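Local coordinates for protein monomethylamine methyltransferase mtmB1 (Methanosarcina barkeri, PDB 1NTH) that catalyses methyl transfer from monomethylamine to the corrinoid cofactor of its partner protein MtmC, a step of methanogenesis from methylamine, at residues E137-F140 / M141-M145; P336-G339 / P340-M344; S399-N402 / V403-K407. All coordinates share one frame; numbering follows the deposited sequence. Where two conformers were deposited one is given.

Interaction 1 (E137-F140 / M141-M145); sequences EDVF and MPVHM
The carbonyl oxygen of Phe140 is gripped by two N-H groups of His144: the ring ND1 binds O at 2.7 Å and almost straight (175°), while the backbone N of His144 reaches the same O of Phe140 at 3.3 Å, a weak bond. Phe140 O lies in the imidazole plane, so the ring donates squarely at its edge, although ND1 itself is tilted from the carbonyl plane. His144 has CG beside its own backbone N (chi1 -72°), which folds the imidazole back along the first turn of the helix. The same placement sets an edge of the imidazole against one face of Phe140, an edge-to-face pair with planes at 52°; CE1 of His144 comes to 3.4 Å from CZ of Phe140, near the rim of the phenyl ring. Cutting Phe140 back to an alanine would probably deprive CE1 of His144 of its aromatic face and open a gap beside the imidazole, though both ring-nitrogen bonds could remain. Val139 is the N-cap residue, and its O accepts the backbone N of Val143 at 2.9 Å. The CG2 methyls of Val139 and Val143 meet at 4.0 Å. Water 1 accepts from Met141 N (2.9 Å), a helix-start N-H, and makes a weak bond to Glu137 O. On its other nitrogen, His144 NE2 bonds Gly159 N, so both ring nitrogens are engaged. The contact forms the start of helix 140-148, reached from strand 134-135 through a loop with a short 3-10 turn at 137-138: Phe140 and His144 pack on Ile187 of helix 174-193, Val143 on Phe425 of helix 425-428, and Met141 on Leu186 of a neighbouring subunit.

Interaction 2 (P336-G339 / P340-M344); sequences PCAG and PCTEM
Thr342 and Gly339 meet in the turn that leads from barrel strand 330-333 into helix 343-359, a beta-to-alpha connection of the TIM barrel with Thr342 as the helix N-cap. The OG1 of Thr342 donates to Gly339 O at 2.7 Å, approaching nearly in line with the carbonyl bond. It can do so because OG1 sits between the backbone N and the carbonyl carbon (chi1 68°), which turns the hydroxyl back over the loop. Thr342 OG1 also accepts Cys345 N, so one hydroxyl both caps the helix and ties down the preceding carbonyl. CG2 of Thr342 lies alongside the same carbonyl, 3.4 Å from Gly339 O. Ala338 points its methyl toward 340-344, CB standing 3.5 Å from Thr342 OG1. Met344 carries CG anti to its backbone N (chi1 -173°) and runs extended to its methyl, with the sulfur chain passing Ala338 and ending near Cys337. Glu348, farther along the helix, bonds the backbone N of both Cys337 and Ala338 through its carboxylate oxygens. The apolar packing is closest at the start of the Met344 chain, where its CB rests 3.8 Å from Ala338 CB, and loosest at its end, where CE is 4.3 Å from Cys337 CB.

Interaction 3 (S399-N402 / V403-K407); sequences SEVN and VILDK
Leu405 lies one turn beyond Val401 on the regular alpha-helix 398-410, and their side chains run side by side in the same direction as an i to i+4 pair. From the backbone outward, Leu405 CB stands 3.5 Å from Val401 O. Its CG, turned beside the backbone N (chi1 -76°), passes at 3.4 Å from that same Val401 O. Of the two methyls, CD1, anti to CA (chi2 172°), comes alongside CG1 of Val401 and lies 3.9 Å from Val401 O. Leu405 N donates to Val401 O at 2.9 Å, with a N-H...O angle of 164°. Val401 O thus has its N-H donor and the CB and CG of Leu405 close by. Val401 and Leu405 both face helix 343-359, packing against Ile354. Ile404 repeats the backbone part: its N bonds Glu400 O, with CG1 3.3 Å from that oxygen. On another flank, Asp406 N donates to Asn402 O, while its carboxylate turns outward to a salt bridge of OD1 with Arg309 NH1. The amide oxygen OD1 of Asn402 accepts Phe51 N and Ile52 N, tying the helix to the backbone at Phe51 and Ile52. The bond from Val403 N to Ser399 O, at 3.3 Å, is weak. The side-chain contact at the buried face closes at 3.8 Å, between Val401 CG1 and Leu405 CD1.

How the interactions relate
All three interactions belong to one TIM-barrel chain and follow one another along the sequence without touching. Interactions 1 and 2 have centres about 20 Å apart and nearest atoms about 9 Å apart, whereas interaction 3 stands about 22 Å from interaction 2 and about 37 Å from interaction 1, centre to centre. Helix 343-359 links the last two: interaction 2 forms its N-terminal end, and interaction 3 packs against it farther on, at Ile354. Interaction 1 alone borders a second subunit. The centre of each contact lies about 19 to 23 Å from the centre of the chain, and each is structural packing of a helix or its start.

Interaction 1 (E137-F140 / M141-M145)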
ATOM      1  N   GLU A 137      24.120  -0.885 -22.110  1.00 21.50           N
ATOM      2  CA  GLU A 137      23.629  -1.505 -20.885  1.00 21.09           C
ATOM      3  C   GLU A 137      24.541  -1.303 -19.675  1.00 22.55           C
ATOM      4  O   GLU A 137      24.059  -0.997 -18.581  1.00 21.10           O
ATOM      5  CB  GLU A 137      23.395  -3.008 -21.108  1.00 21.47           C
ATOM      6  CG  GLU A 137      22.651  -3.681 -19.957  1.00 22.16           C
ATOM      7  CD  GLU A 137      22.305  -5.142 -20.216  1.00 24.14           C
ATOM      8  OE1 GLU A 137      21.650  -5.748 -19.340  1.00 23.21           O
ATOM      9  OE2 GLU A 137      22.679  -5.688 -21.282  1.00 21.58           O
ATOM     10  N   ASP A 138      25.852  -1.452 -19.861  1.00 22.14           N
ATOM     11  CA  ASP A 138      26.766  -1.312 -18.730  1.00 24.02           C
ATOM     12  C   ASP A 138      26.877   0.076 -18.104  1.00 23.54           C
ATOM     13  O   ASP A 138      27.490   0.229 -17.049  1.00 24.19           O
ATOM     14  CB  ASP A 138      28.166  -1.835 -19.080  1.00 26.21           C
ATOM     15  CG  ASP A 138      28.772  -1.155 -20.290  1.00 30.29           C
ATOM     16  OD1 ASP A 138      28.352  -0.031 -20.638  1.00 30.54           O
ATOM     17  OD2 ASP A 138      29.694  -1.750 -20.889  1.00 33.86           O
ATOM     18  N   VAL A 139      26.301   1.089 -18.742  1.00 21.47           N
ATOM     19  CA  VAL A 139      26.338   2.435 -18.173  1.00 20.03           C
ATOM     20  C   VAL A 139      24.939   3.034 -18.128  1.00 18.65           C
ATOM     21  O   VAL A 139      24.779   4.247 -17.985  1.00 18.61           O
ATOM     22  CB  VAL A 139      27.251   3.389 -18.983  1.00 20.27           C
ATOM     23  CG1 VAL A 139      28.704   2.951 -18.855  1.00 22.21           C
ATOM     24  CG2 VAL A 139      26.819   3.424 -20.439  1.00 21.57           C
ATOM     25  N   PHE A 140      23.922   2.183 -18.229  1.00 18.68           N
ATOM     26  CA  PHE A 140      22.552   2.680 -18.219  1.00 17.52           C
ATOM     27  C   PHE A 140      22.241   3.479 -16.955  1.00 17.78           C
ATOM     28  O   PHE A 140      21.696   4.579 -17.033  1.00 17.49           O
ATOM     29  CB  PHE A 140      21.552   1.529 -18.373  1.00 16.69           C
ATOM     30  CG  PHE A 140      20.241   1.954 -18.963  1.00 17.58           C
ATOM     31  CD1 PHE A 140      20.167   2.373 -20.290  1.00 16.16           C
ATOM     32  CD2 PHE A 140      19.083   1.967 -18.190  1.00 16.70           C
ATOM     33  CE1 PHE A 140      18.960   2.802 -20.837  1.00 16.90           C
ATOM     34  CE2 PHE A 140      17.872   2.394 -18.727  1.00 16.33           C
ATOM     35  CZ  PHE A 140      17.808   2.812 -20.052  1.00 15.96           C
ATOM     36  N   MET A 141      22.591   2.945 -15.790  1.00 18.53           N
ATOM     37  CA  MET A 141      22.317   3.677 -14.559  1.00 18.52           C
ATOM     38  C   MET A 141      23.178   4.933 -14.414  1.00 18.96           C
ATOM     39  O   MET A 141      22.657   6.009 -14.133  1.00 17.77           O
ATOM     40  CB  MET A 141      22.465   2.757 -13.341  1.00 20.21           C
ATOM     41  CG  MET A 141      21.279   1.808 -13.184  1.00 21.92           C
ATOM     42  SD  MET A 141      21.258   0.900 -11.625  1.00 24.54           S
ATOM     43  CE  MET A 141      21.071   2.235 -10.475  1.00 26.84           C
ATOM     44  N   PRO A 142      24.504   4.822 -14.620  1.00 17.87           N
ATOM     45  CA  PRO A 142      25.362   6.006 -14.496  1.00 18.93           C
ATOM     46  C   PRO A 142      24.908   7.161 -15.391  1.00 16.89           C
ATOM     47  O   PRO A 142      24.861   8.309 -14.959  1.00 18.74           O
ATOM     48  CB  PRO A 142      26.736   5.478 -14.901  1.00 19.79           C
ATOM     49  CG  PRO A 142      26.696   4.071 -14.414  1.00 22.37           C
ATOM     50  CD  PRO A 142      25.314   3.609 -14.817  1.00 20.04           C
ATOM     51  N   VAL A 143      24.584   6.859 -16.644  1.00 16.41           N
ATOM     52  CA  VAL A 143      24.142   7.899 -17.561  1.00 16.08           C
ATOM     53  C   VAL A 143      22.908   8.621 -17.033  1.00 15.52           C
ATOM     54  O   VAL A 143      22.845   9.849 -17.047  1.00 15.60           O
ATOM     55  CB  VAL A 143      23.830   7.323 -18.960  1.00 16.56           C
ATOM     56  CG1 VAL A 143      23.101   8.357 -19.803  1.00 17.10           C
ATOM     57  CG2 VAL A 143      25.132   6.917 -19.648  1.00 18.25           C
ATOM     58  N   HIS A 144      21.920   7.870 -16.563  1.00 15.73           N
ATOM     59  CA  HIS A 144      20.727   8.527 -16.054  1.00 15.91           C
ATOM     60  C   HIS A 144      21.013   9.252 -14.749  1.00 16.07           C
ATOM     61  O   HIS A 144      20.405  10.285 -14.460  1.00 16.58           O
ATOM     62  CB  HIS A 144      19.583   7.527 -15.899  1.00 16.18           C
ATOM     63  CG  HIS A 144      19.015   7.076 -17.208  1.00 14.78           C
ATOM     64  ND1 HIS A 144      19.574   6.058 -17.951  1.00 16.02           N
ATOM     65  CD2 HIS A 144      17.984   7.557 -17.942  1.00 14.62           C
ATOM     66  CE1 HIS A 144      18.911   5.933 -19.088  1.00 14.02           C
ATOM     67  NE2 HIS A 144      17.943   6.830 -19.108  1.00 14.11           N
ATOM     68  N   MET A 145      21.954   8.731 -13.970  1.00 16.79           N
ATOM     69  CA  MET A 145      22.313   9.383 -12.718  1.00 17.21           C
ATOM     70  C   MET A 145      22.876  10.770 -13.004  1.00 17.43           C
ATOM     71  O   MET A 145      22.731  11.681 -12.192  1.00 16.99           O
ATOM     72  CB  MET A 145      23.329   8.543 -11.934  0.60 18.51           C
ATOM     73  CG  MET A 145      23.255   8.766 -10.429  0.60 19.36           C
ATOM     74  SD  MET A 145      24.490   7.855  -9.479  0.60 22.44           S
ATOM     75  CE  MET A 145      24.178   6.173 -10.004  0.60 24.62           C
TER
HETATM   76  O   HOH W   1      23.449   0.250 -15.405  1.00 25.82           O

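Interaction 2 (P336-G339 / P340-M344)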
ATOM      1  N   PRO A 336      19.480  18.342 -30.889  1.00 20.99           N
ATOM      2  CA  PRO A 336      20.530  19.184 -31.474  1.00 21.24           C
ATOM      3  C   PRO A 336      21.320  18.380 -32.509  1.00 22.15           C
ATOM      4  O   PRO A 336      21.332  17.148 -32.467  1.00 22.49           O
ATOM      5  CB  PRO A 336      21.410  19.538 -30.274  1.00 20.98           C
ATOM      6  CG  PRO A 336      20.505  19.336 -29.084  1.00 22.34           C
ATOM      7  CD  PRO A 336      19.734  18.106 -29.459  1.00 20.01           C
ATOM      8  N   CYS A 337      21.979  19.076 -33.432  1.00 23.14           N
ATOM      9  CA  CYS A 337      22.790  18.416 -34.453  1.00 24.52           C
ATOM     10  C   CYS A 337      24.117  17.956 -33.860  1.00 23.84           C
ATOM     11  O   CYS A 337      24.568  16.834 -34.104  1.00 25.41           O
ATOM     12  CB  CYS A 337      23.094  19.374 -35.611  1.00 24.87           C
ATOM     13  SG  CYS A 337      21.698  19.806 -36.655  1.00 29.46           S
ATOM     14  N   ALA A 338      24.736  18.837 -33.082  1.00 22.89           N
ATOM     15  CA  ALA A 338      26.029  18.561 -32.469  1.00 23.07           C
ATOM     16  C   ALA A 338      25.956  17.596 -31.289  1.00 23.83           C
ATOM     17  O   ALA A 338      24.915  17.459 -30.641  1.00 23.05           O
ATOM     18  CB  ALA A 338      26.677  19.869 -32.034  1.00 23.53           C
ATOM     19  N   GLY A 339      27.080  16.937 -31.018  1.00 22.28           N
ATOM     20  CA  GLY A 339      27.150  15.985 -29.926  1.00 21.66           C
ATOM     21  C   GLY A 339      27.611  16.611 -28.623  1.00 21.60           C
ATOM     22  O   GLY A 339      27.981  17.786 -28.592  1.00 22.01           O
ATOM     23  N   PRO A 340      27.606  15.842 -27.524  1.00 21.31           N
ATOM     24  CA  PRO A 340      28.025  16.334 -26.210  1.00 21.19           C
ATOM     25  C   PRO A 340      29.445  16.882 -26.172  1.00 22.36           C
ATOM     26  O   PRO A 340      30.300  16.499 -26.974  1.00 23.19           O
ATOM     27  CB  PRO A 340      27.873  15.105 -25.313  1.00 21.39           C
ATOM     28  CG  PRO A 340      26.788  14.333 -25.974  1.00 20.83           C
ATOM     29  CD  PRO A 340      27.160  14.442 -27.430  1.00 21.43           C
ATOM     30  N   CYS A 341      29.678  17.773 -25.216  1.00 23.17           N
ATOM     31  CA  CYS A 341      30.975  18.396 -24.999  1.00 24.19           C
ATOM     32  C   CYS A 341      31.439  19.258 -26.167  1.00 24.24           C
ATOM     33  O   CYS A 341      32.626  19.295 -26.495  1.00 24.66           O
ATOM     34  CB  CYS A 341      32.026  17.330 -24.677  1.00 25.19           C
ATOM     35  SG  CYS A 341      33.458  17.964 -23.763  1.00 28.17           S
ATOM     36  N   THR A 342      30.490  19.938 -26.800  1.00 23.55           N
ATOM     37  CA  THR A 342      30.795  20.850 -27.895  1.00 22.72           C
ATOM     38  C   THR A 342      29.974  22.104 -27.641  1.00 23.75           C
ATOM     39  O   THR A 342      28.857  22.035 -27.117  1.00 22.58           O
ATOM     40  CB  THR A 342      30.422  20.279 -29.285  1.00 22.90           C
ATOM     41  OG1 THR A 342      28.998  20.183 -29.409  1.00 23.98           O
ATOM     42  CG2 THR A 342      31.056  18.910 -29.488  1.00 23.23           C
ATOM     43  N   GLU A 343      30.531  23.254 -27.998  1.00 23.11           N
ATOM     44  CA  GLU A 343      29.840  24.511 -27.789  1.00 23.79           C
ATOM     45  C   GLU A 343      28.558  24.590 -28.608  1.00 23.20           C
ATOM     46  O   GLU A 343      27.542  25.100 -28.132  1.00 22.63           O
ATOM     47  CB  GLU A 343      30.759  25.676 -28.149  1.00 26.24           C
ATOM     48  CG  GLU A 343      30.219  27.031 -27.734  1.00 28.85           C
ATOM     49  CD  GLU A 343      31.188  28.152 -28.040  1.00 30.92           C
ATOM     50  OE1 GLU A 343      31.359  28.481 -29.233  1.00 33.06           O
ATOM     51  OE2 GLU A 343      31.785  28.696 -27.089  1.00 31.39           O
ATOM     52  N   MET A 344      28.593  24.071 -29.832  1.00 22.60           N
ATOM     53  CA  MET A 344      27.412  24.124 -30.682  1.00 22.96           C
ATOM     54  C   MET A 344      26.220  23.403 -30.062  1.00 22.45           C
ATOM     55  O   MET A 344      25.103  23.919 -30.081  1.00 21.82           O
ATOM     56  CB  MET A 344      27.697  23.530 -32.062  1.00 23.30           C
ATOM     57  CG  MET A 344      26.541  23.733 -33.030  1.00 25.38           C
ATOM     58  SD  MET A 344      26.898  23.190 -34.706  1.00 26.27           S
ATOM     59  CE  MET A 344      25.243  23.053 -35.400  1.00 25.59           C
TER

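Interaction 3 (S399-N402 / V403-K407)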
ATOM      1  N   SER A 399       9.768  40.868 -27.012  1.00 26.00           N
ATOM      2  CA  SER A 399      10.474  41.605 -28.056  1.00 27.04           C
ATOM      3  C   SER A 399      11.975  41.358 -27.921  1.00 26.67           C
ATOM      4  O   SER A 399      12.677  41.176 -28.915  1.00 26.27           O
ATOM      5  CB  SER A 399      10.181  43.106 -27.951  1.00 27.83           C
ATOM      6  OG  SER A 399      10.664  43.638 -26.729  1.00 31.76           O
ATOM      7  N   GLU A 400      12.458  41.345 -26.683  1.00 25.53           N
ATOM      8  CA  GLU A 400      13.873  41.111 -26.420  1.00 25.84           C
ATOM      9  C   GLU A 400      14.266  39.672 -26.744  1.00 24.54           C
ATOM     10  O   GLU A 400      15.363  39.414 -27.238  1.00 23.63           O
ATOM     11  CB  GLU A 400      14.196  41.430 -24.959  1.00 28.19           C
ATOM     12  CG  GLU A 400      14.268  42.921 -24.661  0.55 31.33           C
ATOM     13  CD  GLU A 400      14.394  43.221 -23.181  0.55 33.25           C
ATOM     14  OE1 GLU A 400      15.226  42.574 -22.508  0.55 34.93           O
ATOM     15  OE2 GLU A 400      13.665  44.111 -22.692  0.55 34.73           O
ATOM     16  N   VAL A 401      13.365  38.737 -26.464  1.00 22.77           N
ATOM     17  CA  VAL A 401      13.628  37.331 -26.738  1.00 22.43           C
ATOM     18  C   VAL A 401      13.802  37.102 -28.238  1.00 22.73           C
ATOM     19  O   VAL A 401      14.732  36.414 -28.662  1.00 22.49           O
ATOM     20  CB  VAL A 401      12.481  36.436 -26.217  1.00 22.07           C
ATOM     21  CG1 VAL A 401      12.694  34.996 -26.667  1.00 21.30           C
ATOM     22  CG2 VAL A 401      12.421  36.509 -24.696  1.00 22.19           C
ATOM     23  N   ASN A 402      12.913  37.681 -29.040  1.00 22.98           N
ATOM     24  CA  ASN A 402      13.003  37.520 -30.487  1.00 23.34           C
ATOM     25  C   ASN A 402      14.328  38.047 -31.031  1.00 23.85           C
ATOM     26  O   ASN A 402      14.895  37.475 -31.964  1.00 22.87           O
ATOM     27  CB  ASN A 402      11.828  38.215 -31.183  1.00 23.24           C
ATOM     28  CG  ASN A 402      10.575  37.360 -31.195  1.00 24.19           C
ATOM     29  OD1 ASN A 402      10.615  36.191 -31.583  1.00 25.54           O
ATOM     30  ND2 ASN A 402       9.455  37.938 -30.782  1.00 25.20           N
ATOM     31  N   VAL A 403      14.829  39.129 -30.441  1.00 23.77           N
ATOM     32  CA  VAL A 403      16.100  39.698 -30.877  1.00 24.53           C
ATOM     33  C   VAL A 403      17.244  38.757 -30.511  1.00 23.92           C
ATOM     34  O   VAL A 403      18.127  38.493 -31.327  1.00 23.67           O
ATOM     35  CB  VAL A 403      16.347  41.077 -30.228  1.00 25.85           C
ATOM     36  CG1 VAL A 403      17.774  41.539 -30.500  1.00 26.86           C
ATOM     37  CG2 VAL A 403      15.353  42.089 -30.782  1.00 25.88           C
ATOM     38  N   ILE A 404      17.224  38.247 -29.284  1.00 23.35           N
ATOM     39  CA  ILE A 404      18.261  37.331 -28.826  1.00 23.17           C
ATOM     40  C   ILE A 404      18.293  36.059 -29.673  1.00 22.63           C
ATOM     41  O   ILE A 404      19.365  35.583 -30.053  1.00 22.51           O
ATOM     42  CB  ILE A 404      18.045  36.947 -27.340  1.00 23.55           C
ATOM     43  CG1 ILE A 404      18.281  38.170 -26.452  1.00 24.54           C
ATOM     44  CG2 ILE A 404      18.982  35.811 -26.948  1.00 25.13           C
ATOM     45  CD1 ILE A 404      18.029  37.925 -24.972  1.00 25.41           C
ATOM     46  N   LEU A 405      17.118  35.515 -29.977  1.00 22.90           N
ATOM     47  CA  LEU A 405      17.037  34.295 -30.775  1.00 22.72           C
ATOM     48  C   LEU A 405      17.600  34.478 -32.176  1.00 23.77           C
ATOM     49  O   LEU A 405      18.297  33.602 -32.691  1.00 23.65           O
ATOM     50  CB  LEU A 405      15.588  33.805 -30.856  1.00 22.59           C
ATOM     51  CG  LEU A 405      15.076  33.129 -29.580  1.00 22.51           C
ATOM     52  CD1 LEU A 405      13.585  32.862 -29.700  1.00 22.13           C
ATOM     53  CD2 LEU A 405      15.850  31.835 -29.345  1.00 21.33           C
ATOM     54  N   ASP A 406      17.301  35.612 -32.796  1.00 24.89           N
ATOM     55  CA  ASP A 406      17.806  35.865 -34.139  1.00 26.11           C
ATOM     56  C   ASP A 406      19.332  35.868 -34.137  1.00 25.64           C
ATOM     57  O   ASP A 406      19.963  35.307 -35.033  1.00 26.39           O
ATOM     58  CB  ASP A 406      17.280  37.202 -34.666  1.00 27.16           C
ATOM     59  CG  ASP A 406      17.794  37.521 -36.058  1.00 30.07           C
ATOM     60  OD1 ASP A 406      17.632  36.676 -36.965  1.00 30.39           O
ATOM     61  OD2 ASP A 406      18.361  38.617 -36.245  1.00 32.94           O
ATOM     62  N   LYS A 407      19.923  36.491 -33.123  1.00 25.39           N
ATOM     63  CA  LYS A 407      21.378  36.555 -33.018  1.00 25.60           C
ATOM     64  C   LYS A 407      21.991  35.202 -32.681  1.00 25.80           C
ATOM     65  O   LYS A 407      23.035  34.831 -33.221  1.00 26.00           O
ATOM     66  CB  LYS A 407      21.794  37.562 -31.943  1.00 27.32           C
ATOM     67  CG  LYS A 407      21.403  39.000 -32.229  1.00 29.93           C
ATOM     68  CD  LYS A 407      21.861  39.906 -31.098  1.00 32.29           C
ATOM     69  CE  LYS A 407      21.462  41.352 -31.343  1.00 35.62           C
ATOM     70  NZ  LYS A 407      21.883  42.231 -30.213  1.00 38.72           N
TER